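Local coordinates for protein peptide ABC transporter permease (Staphylococcus hominis, PDB 6EXS) that probably imports peptides as a POT-family transporter, and binds a thioalcohol-conjugated peptide related to malodour precursors of the human axilla, at residues I289-L294 / I366-G371. Numbering follows the deposited sequence.
Sequences IPLFIL and IKFSIG
Two transmembrane helices of the major facilitator fold, 279-302 and 364-389, pack side by side where the ring of F368 lies against L291 and L294. Their local axes run nearly parallel, inclined by 20° and 9.8 Å apart at closest approach. L291 reaches over one face of the F368 ring: its CD2 makes a CH-pi contact 4.0 Å from the ring centroid, displaced toward the rim and 3.7 Å from F368 CG. With chi1 at -67°, CG of L291 is anti to the carbonyl carbon, which helps turn the CD2 methyl onto the ring. The ring's CD2-CE2 side lies against the L291 carbonyl, F368 CE2 being 3.3 Å from L291 O. L294 meets the same phenyl group at its edge, its CB lying near the ring plane 4.0 Å from F368 CD2. L294 CD1 turns instead to the backbone end of that side chain, 3.8 Å from F368 CB, and lies 3.4 Å from S369 OG. That methyl approach is van der Waals in kind; the buried hydroxyl is hydrogen-bonded to A365 O, one turn earlier. No hydrogen bond joins the two segments, but OG1 of T372, the residue after 366-371, is hydrogen-bonded to L294 O and F368 O, which must share its one proton: a polar link beside the apolar contact. Helix 460-479 adjoins through T475, against L294 and S369, while L413 and T416 of helix 396-418 pack against F368.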
loop_
_atom_site.group_PDB
_atom_site.type_symbol
_atom_site.label_atom_id
_atom_site.label_comp_id
_atom_site.label_asym_id
_atom_site.label_seq_id
_atom_site.Cartn_x
_atom_site.Cartn_y
_atom_site.Cartn_z
ATOM N N ILE A 289 -12.227 13.487 9.431
ATOM C CA ILE A 289 -11.713 14.394 8.390
ATOM C C ILE A 289 -10.274 14.896 8.731
ATOM O O ILE A 289 -9.409 14.704 7.875
ATOM C CB ILE A 289 -12.715 15.544 8.048
ATOM C CG1 ILE A 289 -13.955 14.986 7.323
ATOM C CG2 ILE A 289 -12.052 16.651 7.219
ATOM C CD1 ILE A 289 -15.227 15.859 7.392
ATOM N N PRO A 290 -9.957 15.460 9.944
ATOM C CA PRO A 290 -8.562 15.873 10.219
ATOM C C PRO A 290 -7.591 14.694 10.231
ATOM O O PRO A 290 -6.462 14.846 9.755
ATOM C CB PRO A 290 -8.645 16.542 11.593
ATOM C CG PRO A 290 -10.077 16.865 11.785
ATOM C CD PRO A 290 -10.824 15.782 11.096
ATOM N N LEU A 291 -8.044 13.512 10.739
ATOM C CA LEU A 291 -7.263 12.263 10.763
ATOM C C LEU A 291 -6.972 11.783 9.318
ATOM O O LEU A 291 -5.923 11.175 9.084
ATOM C CB LEU A 291 -7.987 11.157 11.563
ATOM C CG LEU A 291 -8.151 11.369 13.073
ATOM C CD1 LEU A 291 -9.238 10.478 13.628
ATOM C CD2 LEU A 291 -6.870 11.083 13.818
ATOM N N PHE A 292 -7.894 12.077 8.355
ATOM C CA PHE A 292 -7.729 11.742 6.938
ATOM C C PHE A 292 -6.580 12.575 6.324
ATOM O O PHE A 292 -5.740 12.013 5.617
ATOM C CB PHE A 292 -9.041 11.918 6.129
ATOM C CG PHE A 292 -8.907 11.430 4.700
ATOM C CD1 PHE A 292 -8.406 12.267 3.704
ATOM C CD2 PHE A 292 -9.224 10.118 4.364
ATOM C CE1 PHE A 292 -8.208 11.792 2.405
ATOM C CE2 PHE A 292 -9.028 9.646 3.062
ATOM C CZ PHE A 292 -8.514 10.483 2.095
ATOM N N ILE A 293 -6.557 13.902 6.602
ATOM C CA ILE A 293 -5.521 14.844 6.160
ATOM C C ILE A 293 -4.169 14.405 6.764
ATOM O O ILE A 293 -3.216 14.211 6.008
ATOM C CB ILE A 293 -5.870 16.336 6.491
ATOM C CG1 ILE A 293 -7.336 16.716 6.120
ATOM C CG2 ILE A 293 -4.863 17.319 5.871
ATOM C CD1 ILE A 293 -7.779 16.601 4.600
ATOM N N LEU A 294 -4.109 14.190 8.102
ATOM C CA LEU A 294 -2.898 13.743 8.794
ATOM C C LEU A 294 -2.363 12.435 8.215
ATOM O O LEU A 294 -1.149 12.327 7.984
ATOM C CB LEU A 294 -3.105 13.625 10.319
ATOM C CG LEU A 294 -3.260 14.933 11.132
ATOM C CD1 LEU A 294 -3.399 14.633 12.610
ATOM C CD2 LEU A 294 -2.089 15.878 10.936
ATOM N N ILE A 366 -3.540 12.704 18.599
ATOM C CA ILE A 366 -2.162 12.945 19.047
ATOM C C ILE A 366 -1.190 11.957 18.357
ATOM O O ILE A 366 -0.159 12.397 17.844
ATOM C CB ILE A 366 -2.028 12.974 20.601
ATOM C CG1 ILE A 366 -2.906 14.083 21.217
ATOM C CG2 ILE A 366 -0.565 13.156 21.048
ATOM C CD1 ILE A 366 -3.265 13.904 22.739
ATOM N N LYS A 367 -1.548 10.646 18.311
ATOM C CA LYS A 367 -0.755 9.574 17.682
ATOM C C LYS A 367 -0.498 9.849 16.201
ATOM O O LYS A 367 0.639 9.701 15.748
ATOM C CB LYS A 367 -1.428 8.204 17.857
ATOM C CG LYS A 367 -1.291 7.606 19.248
ATOM C CD LYS A 367 -1.839 6.192 19.277
ATOM C CE LYS A 367 -1.857 5.587 20.652
ATOM N NZ LYS A 367 -2.316 4.180 20.604
ATOM N N PHE A 368 -1.553 10.279 15.461
ATOM C CA PHE A 368 -1.498 10.654 14.041
ATOM C C PHE A 368 -0.618 11.882 13.830
ATOM O O PHE A 368 0.169 11.915 12.884
ATOM C CB PHE A 368 -2.906 10.926 13.504
ATOM C CG PHE A 368 -3.533 9.754 12.794
ATOM C CD1 PHE A 368 -3.860 8.591 13.487
ATOM C CD2 PHE A 368 -3.839 9.825 11.441
ATOM C CE1 PHE A 368 -4.444 7.506 12.829
ATOM C CE2 PHE A 368 -4.430 8.746 10.786
ATOM C CZ PHE A 368 -4.732 7.595 11.484
ATOM N N SER A 369 -0.747 12.880 14.723
ATOM C CA SER A 369 0.034 14.108 14.706
ATOM C C SER A 369 1.522 13.810 14.915
ATOM O O SER A 369 2.342 14.341 14.164
ATOM C CB SER A 369 -0.488 15.089 15.751
ATOM O OG SER A 369 -1.816 15.484 15.446
ATOM N N ILE A 370 1.861 12.912 15.884
ATOM C CA ILE A 370 3.228 12.469 16.181
ATOM C C ILE A 370 3.844 11.810 14.937
ATOM O O ILE A 370 4.981 12.132 14.575
ATOM C CB ILE A 370 3.275 11.536 17.422
ATOM C CG1 ILE A 370 2.934 12.298 18.710
ATOM C CG2 ILE A 370 4.639 10.844 17.554
ATOM C CD1 ILE A 370 2.376 11.378 19.872
ATOM N N GLY A 371 3.075 10.926 14.295
ATOM C CA GLY A 371 3.474 10.209 13.090
ATOM C C GLY A 371 3.787 11.106 11.913
ATOM O O GLY A 371 4.845 10.956 11.295
#